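MgGH51 (Meripilus giganteus, PDB 6ZPV) catalyses the release of alpha-L-arabinofuranose residues from arabinose-bearing substrates, as a fungal alpha-L-arabinofuranosidase of glycoside hydrolase family 51. Local coordinates at residues Phe22-Ile25 and Asn26-Asp30; Leu38-Arg41 and Ala42-Gln45. One frame throughout, in Å; residues are numbered along the deposited sequence.

Contact 1 of 2, residues Phe22-Ile25 and Asn26-Asp30; sequences FEDI and NHSGD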
ATOM      1  N   PHE A  22       1.904  -0.043  -4.250  1.00 10.18           N
ATOM      2  CA  PHE A  22       0.673   0.261  -3.526  1.00 10.42           C
ATOM      3  C   PHE A  22      -0.428   0.733  -4.481  1.00 10.57           C
ATOM      4  O   PHE A  22      -0.250   1.644  -5.290  1.00 11.46           O
ATOM      5  CB  PHE A  22       0.943   1.341  -2.467  1.00 10.83           C
ATOM      6  CG  PHE A  22      -0.277   1.556  -1.569  1.00 10.88           C
ATOM      7  CD1 PHE A  22      -1.265   2.468  -1.894  1.00 10.68           C
ATOM      8  CD2 PHE A  22      -0.443   0.825  -0.420  1.00 12.12           C
ATOM      9  CE1 PHE A  22      -2.390   2.607  -1.092  1.00 11.26           C
ATOM     10  CE2 PHE A  22      -1.575   0.955   0.387  1.00 12.38           C
ATOM     11  CZ  PHE A  22      -2.538   1.869   0.048  1.00 12.21           C
ATOM     12  N   GLU A  23      -1.612   0.181  -4.245  1.00 10.04           N
ATOM     13  CA  GLU A  23      -2.877   0.795  -4.620  1.00 10.20           C
ATOM     14  C   GLU A  23      -3.834   0.449  -3.480  1.00 10.01           C
ATOM     15  O   GLU A  23      -3.563  -0.499  -2.737  1.00 10.57           O
ATOM     16  CB  GLU A  23      -3.392   0.233  -5.948  1.00 10.42           C
ATOM     17  CG  GLU A  23      -3.914  -1.204  -5.834  1.00 11.40           C
ATOM     18  CD  GLU A  23      -4.306  -1.790  -7.194  1.00 11.17           C
ATOM     19  OE1 GLU A  23      -5.201  -1.216  -7.872  1.00 11.29           O
ATOM     20  OE2 GLU A  23      -3.693  -2.817  -7.549  1.00 13.92           O
ATOM     21  N   ASP A  24      -4.993   1.109  -3.424  1.00 10.36           N
ATOM     22  CA  ASP A  24      -6.024   0.735  -2.442  1.00  9.95           C
ATOM     23  C   ASP A  24      -6.757  -0.482  -3.015  1.00 10.24           C
ATOM     24  O   ASP A  24      -7.578  -0.376  -3.956  1.00 10.46           O
ATOM     25  CB  ASP A  24      -6.972   1.913  -2.173  1.00 10.23           C
ATOM     26  CG  ASP A  24      -7.635   1.787  -0.841  1.00 10.41           C
ATOM     27  OD1 ASP A  24      -7.857   0.637  -0.353  1.00 10.76           O
ATOM     28  OD2 ASP A  24      -7.938   2.866  -0.208  1.00 11.49           O
ATOM     29  N   ILE A  25      -6.413  -1.662  -2.498  1.00 10.33           N
ATOM     30  CA  ILE A  25      -6.994  -2.958  -2.867  1.00 11.27           C
ATOM     31  C   ILE A  25      -7.057  -3.738  -1.545  1.00 10.22           C
ATOM     32  O   ILE A  25      -6.188  -3.566  -0.676  1.00 10.62           O
ATOM     33  CB  ILE A  25      -6.131  -3.696  -3.918  1.00 10.84           C
ATOM     34  CG1 ILE A  25      -6.769  -5.013  -4.401  1.00 11.46           C
ATOM     35  CG2 ILE A  25      -4.710  -3.905  -3.451  1.00 11.32           C
ATOM     36  CD1 ILE A  25      -6.003  -5.690  -5.514  1.00 11.65           C
ATOM     37  N   ASN A  26      -8.050  -4.587  -1.366  1.00 10.42           N
ATOM     38  CA  ASN A  26      -8.171  -5.334  -0.120  1.00 11.21           C
ATOM     39  C   ASN A  26      -8.230  -4.398   1.102  1.00 10.62           C
ATOM     40  O   ASN A  26      -7.780  -4.736   2.205  1.00 11.00           O
ATOM     41  CB  ASN A  26      -7.037  -6.335   0.101  1.00 10.67           C
ATOM     42  CG  ASN A  26      -6.694  -7.211  -1.065  1.00 10.60           C
ATOM     43  OD1 ASN A  26      -7.587  -7.778  -1.705  1.00 11.32           O
ATOM     44  ND2 ASN A  26      -5.381  -7.374  -1.311  1.00 11.39           N
ATOM     45  N   HIS A  27      -8.794  -3.190   0.917  1.00 10.86           N
ATOM     46  CA  HIS A  27      -8.820  -2.195   2.002  1.00 10.90           C
ATOM     47  C   HIS A  27      -7.403  -1.974   2.576  1.00 10.65           C
ATOM     48  O   HIS A  27      -7.214  -1.779   3.760  1.00 11.61           O
ATOM     49  CB  HIS A  27      -9.836  -2.579   3.072  1.00 10.92           C
ATOM     50  CG  HIS A  27     -11.224  -2.223   2.670  1.00 11.78           C
ATOM     51  ND1 HIS A  27     -11.703  -0.941   2.716  1.00 13.39           N
ATOM     52  CD2 HIS A  27     -12.186  -2.959   2.083  1.00 13.17           C
ATOM     53  CE1 HIS A  27     -12.922  -0.915   2.233  1.00 14.88           C
ATOM     54  NE2 HIS A  27     -13.235  -2.152   1.861  1.00 15.46           N
ATOM     55  N   SER A  28      -6.459  -1.852   1.662  1.00 10.75           N
ATOM     56  CA  SER A  28      -5.060  -1.472   1.980  1.00 11.17           C
ATOM     57  C   SER A  28      -4.906   0.006   2.299  1.00 10.29           C
ATOM     58  O   SER A  28      -3.912   0.362   2.975  1.00 10.52           O
ATOM     59  CB  SER A  28      -4.143  -1.807   0.853  1.00 10.86           C
ATOM     60  OG  SER A  28      -4.532  -1.073  -0.293  1.00 10.89           O
ATOM     61  N   GLY A  29      -5.797   0.853   1.808  1.00 10.12           N
ATOM     62  CA  GLY A  29      -5.747   2.303   2.091  1.00 10.32           C
ATOM     63  C   GLY A  29      -6.787   2.605   3.145  1.00 10.49           C
ATOM     64  O   GLY A  29      -6.512   2.557   4.348  1.00 10.45           O
ATOM     65  N   ASP A  30      -8.015   2.863   2.693  1.00 10.33           N
ATOM     66  CA  ASP A  30      -9.150   2.919   3.607  1.00 10.50           C
ATOM     67  C   ASP A  30      -9.342   1.582   4.311  1.00 11.21           C
ATOM     68  O   ASP A  30      -9.580   0.571   3.592  1.00 12.61           O
ATOM     69  CB  ASP A  30     -10.400   3.311   2.850  1.00 10.86           C
ATOM     70  CG  ASP A  30     -10.423   4.742   2.400  1.00 11.52           C
ATOM     71  OD1 ASP A  30     -10.104   5.658   3.130  1.00 12.33           O
ATOM     72  OD2 ASP A  30     -10.697   4.968   1.245  1.00 18.72           O
TER
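Asp24 and Ser28 hold together a tight bend just past the C-terminal end of strand 20-21, the first of the parallel (beta/alpha)8 barrel; at that end of the barrel the active sites of such glycosidases lie. The Asp24 carboxylate spreads over two successive backbone amides near the start of helix 29-33. Gly29 N gives a bond of 3.0 Å to Asp24 OD1 from well above the carboxylate plane, whereas Asp30 N reaches Asp24 OD2 at 2.9 Å on the syn side and closer to that plane. With CG anti to its own nitrogen (chi1 -156°), the acid is swung forward beside Gly29 CA, which lies 3.2 Å from Asp24 OD2, between the two donors.

Ser28 OG donates to Glu23 O at 2.7 Å, in the carbonyl plane and on a lone pair; a chi1 of 62° directs the hydroxyl back to the incoming chain. The Phe22 ring turns its edge to this corner, CE2 lying 3.5 Å from Ser28 O. Ile25 closes the turn itself: Ser28 N bonds to Ile25 O at 2.9 Å from above the carbonyl plane, a bent bond (N-H...O 133°), with Asn26 and His27 both in the left-handed helical region, close to a type III' turn. The side chains of Ile25 and Asn26 lie side by side, pointing the same way.

Asp24 OD1 also bonds Tyr263, and Asp30 OD1 is held by Thr266. Replacing Asp24 by an alanine would probably leave the amides of Gly29 and Asp30 and the Tyr263 hydroxyl without their acceptor. The two acids come within 3.8 Å at Asp24 OD2 and Asp30 OD2, a buried proximity whose likely repulsion is probably offset by the donors gathered round both carboxylates.

Contact 2 of 2, residues Leu38-Arg41 and Ala42-Gln45; sequences LQNR and AFQQ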
ATOM      1  N   LEU A  38     -13.359   4.784  11.185  1.00 10.89           N
ATOM      2  CA  LEU A  38     -14.764   4.707  10.827  1.00 11.50           C
ATOM      3  C   LEU A  38     -14.922   4.365   9.343  1.00 10.91           C
ATOM      4  O   LEU A  38     -14.309   5.032   8.505  1.00 11.89           O
ATOM      5  CB  LEU A  38     -15.523   5.992  11.134  1.00 11.55           C
ATOM      6  CG  LEU A  38     -15.328   6.541  12.539  1.00 11.23           C
ATOM      7  CD1 LEU A  38     -16.166   7.774  12.747  1.00 12.30           C
ATOM      8  CD2 LEU A  38     -15.638   5.513  13.604  1.00 11.79           C
ATOM      9  N   GLN A  39     -15.719   3.379   9.022  1.00 11.28           N
ATOM     10  CA  GLN A  39     -16.000   2.977   7.636  1.00 11.29           C
ATOM     11  C   GLN A  39     -17.179   3.826   7.135  1.00 11.32           C
ATOM     12  O   GLN A  39     -18.107   4.100   7.870  1.00 11.85           O
ATOM     13  CB  GLN A  39     -16.224   1.484   7.534  1.00 11.68           C
ATOM     14  CG  GLN A  39     -16.541   1.015   6.150  1.00 13.12           C
ATOM     15  CD  GLN A  39     -16.588  -0.482   5.969  1.00 14.66           C
ATOM     16  OE1 GLN A  39     -16.677  -1.295   6.978  1.00 16.68           O
ATOM     17  NE2 GLN A  39     -16.613  -0.905   4.758  1.00 15.31           N
ATOM     18  N   ASN A  40     -17.136   4.229   5.873  1.00 11.49           N
ATOM     19  CA  ASN A  40     -18.229   5.025   5.299  1.00 11.71           C
ATOM     20  C   ASN A  40     -18.440   6.298   6.152  1.00 11.39           C
ATOM     21  O   ASN A  40     -19.588   6.659   6.509  1.00 11.37           O
ATOM     22  CB  ASN A  40     -19.507   4.178   5.143  1.00 12.55           C
ATOM     23  CG  ASN A  40     -20.648   4.875   4.433  1.00 11.70           C
ATOM     24  OD1 ASN A  40     -20.418   5.793   3.609  1.00 12.10           O
ATOM     25  ND2 ASN A  40     -21.880   4.395   4.681  1.00 12.73           N
ATOM     26  N   ARG A  41     -17.341   6.962   6.478  1.00 10.77           N
ATOM     27  CA  ARG A  41     -17.338   8.033   7.481  1.00 11.05           C
ATOM     28  C   ARG A  41     -18.117   9.274   7.076  1.00 11.05           C
ATOM     29  O   ARG A  41     -18.550  10.042   7.933  1.00 11.53           O
ATOM     30  CB  ARG A  41     -15.920   8.415   7.847  1.00 11.14           C
ATOM     31  CG  ARG A  41     -15.141   9.177   6.776  1.00 11.33           C
ATOM     32  CD  ARG A  41     -13.722   9.502   7.213  1.00 10.66           C
ATOM     33  NE  ARG A  41     -12.997  10.187   6.192  1.00 10.93           N
ATOM     34  CZ  ARG A  41     -11.701  10.445   6.213  1.00 10.95           C
ATOM     35  NH1 ARG A  41     -10.967  10.148   7.280  1.00 11.20           N
ATOM     36  NH2 ARG A  41     -11.098  11.029   5.180  1.00 11.14           N
ATOM     37  N   ALA A  42     -18.233   9.500   5.767  1.00 10.97           N
ATOM     38  CA  ALA A  42     -18.842  10.743   5.259  1.00 11.31           C
ATOM     39  C   ALA A  42     -19.819  10.449   4.136  1.00 11.34           C
ATOM     40  O   ALA A  42     -20.206  11.363   3.394  1.00 11.16           O
ATOM     41  CB  ALA A  42     -17.764  11.708   4.820  1.00 11.01           C
ATOM     42  N   PHE A  43     -20.302   9.211   4.034  1.00 11.08           N
ATOM     43  CA  PHE A  43     -21.373   8.845   3.097  1.00 11.02           C
ATOM     44  C   PHE A  43     -20.944   9.212   1.670  1.00 11.62           C
ATOM     45  O   PHE A  43     -21.784   9.568   0.827  1.00 11.68           O
ATOM     46  CB  PHE A  43     -22.702   9.493   3.502  1.00 12.30           C
ATOM     47  CG  PHE A  43     -22.985   9.231   4.973  1.00 12.56           C
ATOM     48  CD1 PHE A  43     -23.382   8.002   5.431  1.00 13.50           C
ATOM     49  CD2 PHE A  43     -22.690  10.200   5.914  1.00 12.29           C
ATOM     50  CE1 PHE A  43     -23.466   7.737   6.793  1.00 14.54           C
ATOM     51  CE2 PHE A  43     -22.766   9.935   7.258  1.00 14.52           C
ATOM     52  CZ  PHE A  43     -23.139   8.723   7.695  1.00 15.24           C
ATOM     53  N   GLN A  44     -19.659   9.064   1.359  1.00 10.97           N
ATOM     54  CA  GLN A  44     -19.221   9.467   0.029  1.00 10.72           C
ATOM     55  C   GLN A  44     -19.634   8.421  -1.014  1.00 11.74           C
ATOM     56  O   GLN A  44     -19.499   7.205  -0.825  1.00 11.69           O
ATOM     57  CB  GLN A  44     -17.689   9.547  -0.015  1.00 10.71           C
ATOM     58  CG  GLN A  44     -17.165  10.786   0.707  1.00 10.82           C
ATOM     59  CD  GLN A  44     -15.690  10.634   1.089  1.00 10.51           C
ATOM     60  OE1 GLN A  44     -15.358   9.786   1.945  1.00 11.32           O
ATOM     61  NE2 GLN A  44     -14.781  11.400   0.459  1.00 10.89           N
ATOM     62  N   GLN A  45     -20.152   8.945  -2.124  1.00 11.32           N
ATOM     63  CA  GLN A  45     -20.421   8.123  -3.330  1.00 12.24           C
ATOM     64  C   GLN A  45     -21.411   7.009  -3.065  1.00 13.09           C
ATOM     65  O   GLN A  45     -21.310   5.945  -3.707  1.00 16.70           O
ATOM     66  CB  GLN A  45     -19.114   7.595  -3.945  1.00 13.27           C
ATOM     67  CG  GLN A  45     -18.099   8.685  -4.287  1.00 12.77           C
ATOM     68  CD  GLN A  45     -18.534   9.686  -5.316  1.00 14.36           C
ATOM     69  OE1 GLN A  45     -19.508   9.478  -6.055  1.00 17.84           O
ATOM     70  NE2 GLN A  45     -17.824  10.779  -5.393  1.00 15.43           N
TER
HETATM   71  O   HOH W   1     -18.987   5.453   1.274  1.00 12.24           O
HETATM   72  O   HOH W   2     -14.235  11.350   3.968  1.00 11.80           O
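The turn Asn40-Phe43 belongs to the long loop between helix 29-33 and strand 57-60, which carries the chain from the barrel into the beta-sandwich, and in it Asn40 folds across Phe43. The Asn40 side chain runs out opposite its own nitrogen (chi1 -174°), which brings Asn40 OD1 to 3.2 Å from Phe43 CA. The two side chains cross at about a right angle, with amide and ring planes 74° apart, and Asn40 ND2 lies 4.0 Å from Phe43 CD1. The backbone oxygen Asn40 O stands over one face of the same ring, offset toward its rim.

Two waters span the turn. Water 1 donates to both Asn40 OD1 and Gln44 O, each at 2.8 Å, and so extends the short amide to the far backbone. Water 2 joins the side chains of Arg41, within the turn, and Gln44, just after it: it lies at the edge of the Arg41 guanidinium, in its plane, accepting from Arg41 NE at 2.8 Å and donating to Gln44 OE1 at 2.8 Å. The extended Arg41 chain carries the charged group there.

Around the turn, Arg41 NH1 forms a salt bridge with Glu36, and Asn40 ND2 bonds the carbonyls of Ala53 and Ala55 farther along the loop. Gln44 NE2 bonds Thr266 O, just past strand 264-265. Phe43 meets Trp57 of strand 57-60 and Phe195 of sandwich strand 189-198, so the turn packs its Phe43 side against the sandwich, while Gln44 faces strand 264-265.

Overall arrangement
Contact 1 closes before contact 2 opens, with helix 29-33 beginning in the first and ending ahead of the second. Their centres lie 16 Å apart and their nearest atoms about 4 Å, without touching. Contact 1 lies about 6 Å from the centre of the folded chain, after strand 20-21 of the eight-stranded parallel barrel sheet; contact 2 lies about 20 Å from it, where the chain passes toward the antiparallel sandwich that begins at strand 57-60. Both border strand 264-265, and Thr266 serves each of them, by its hydroxyl to Asp30 and by its carbonyl to Gln44. The pair thus traces the chain's route from the end of the first barrel strand to the edge of the sandwich.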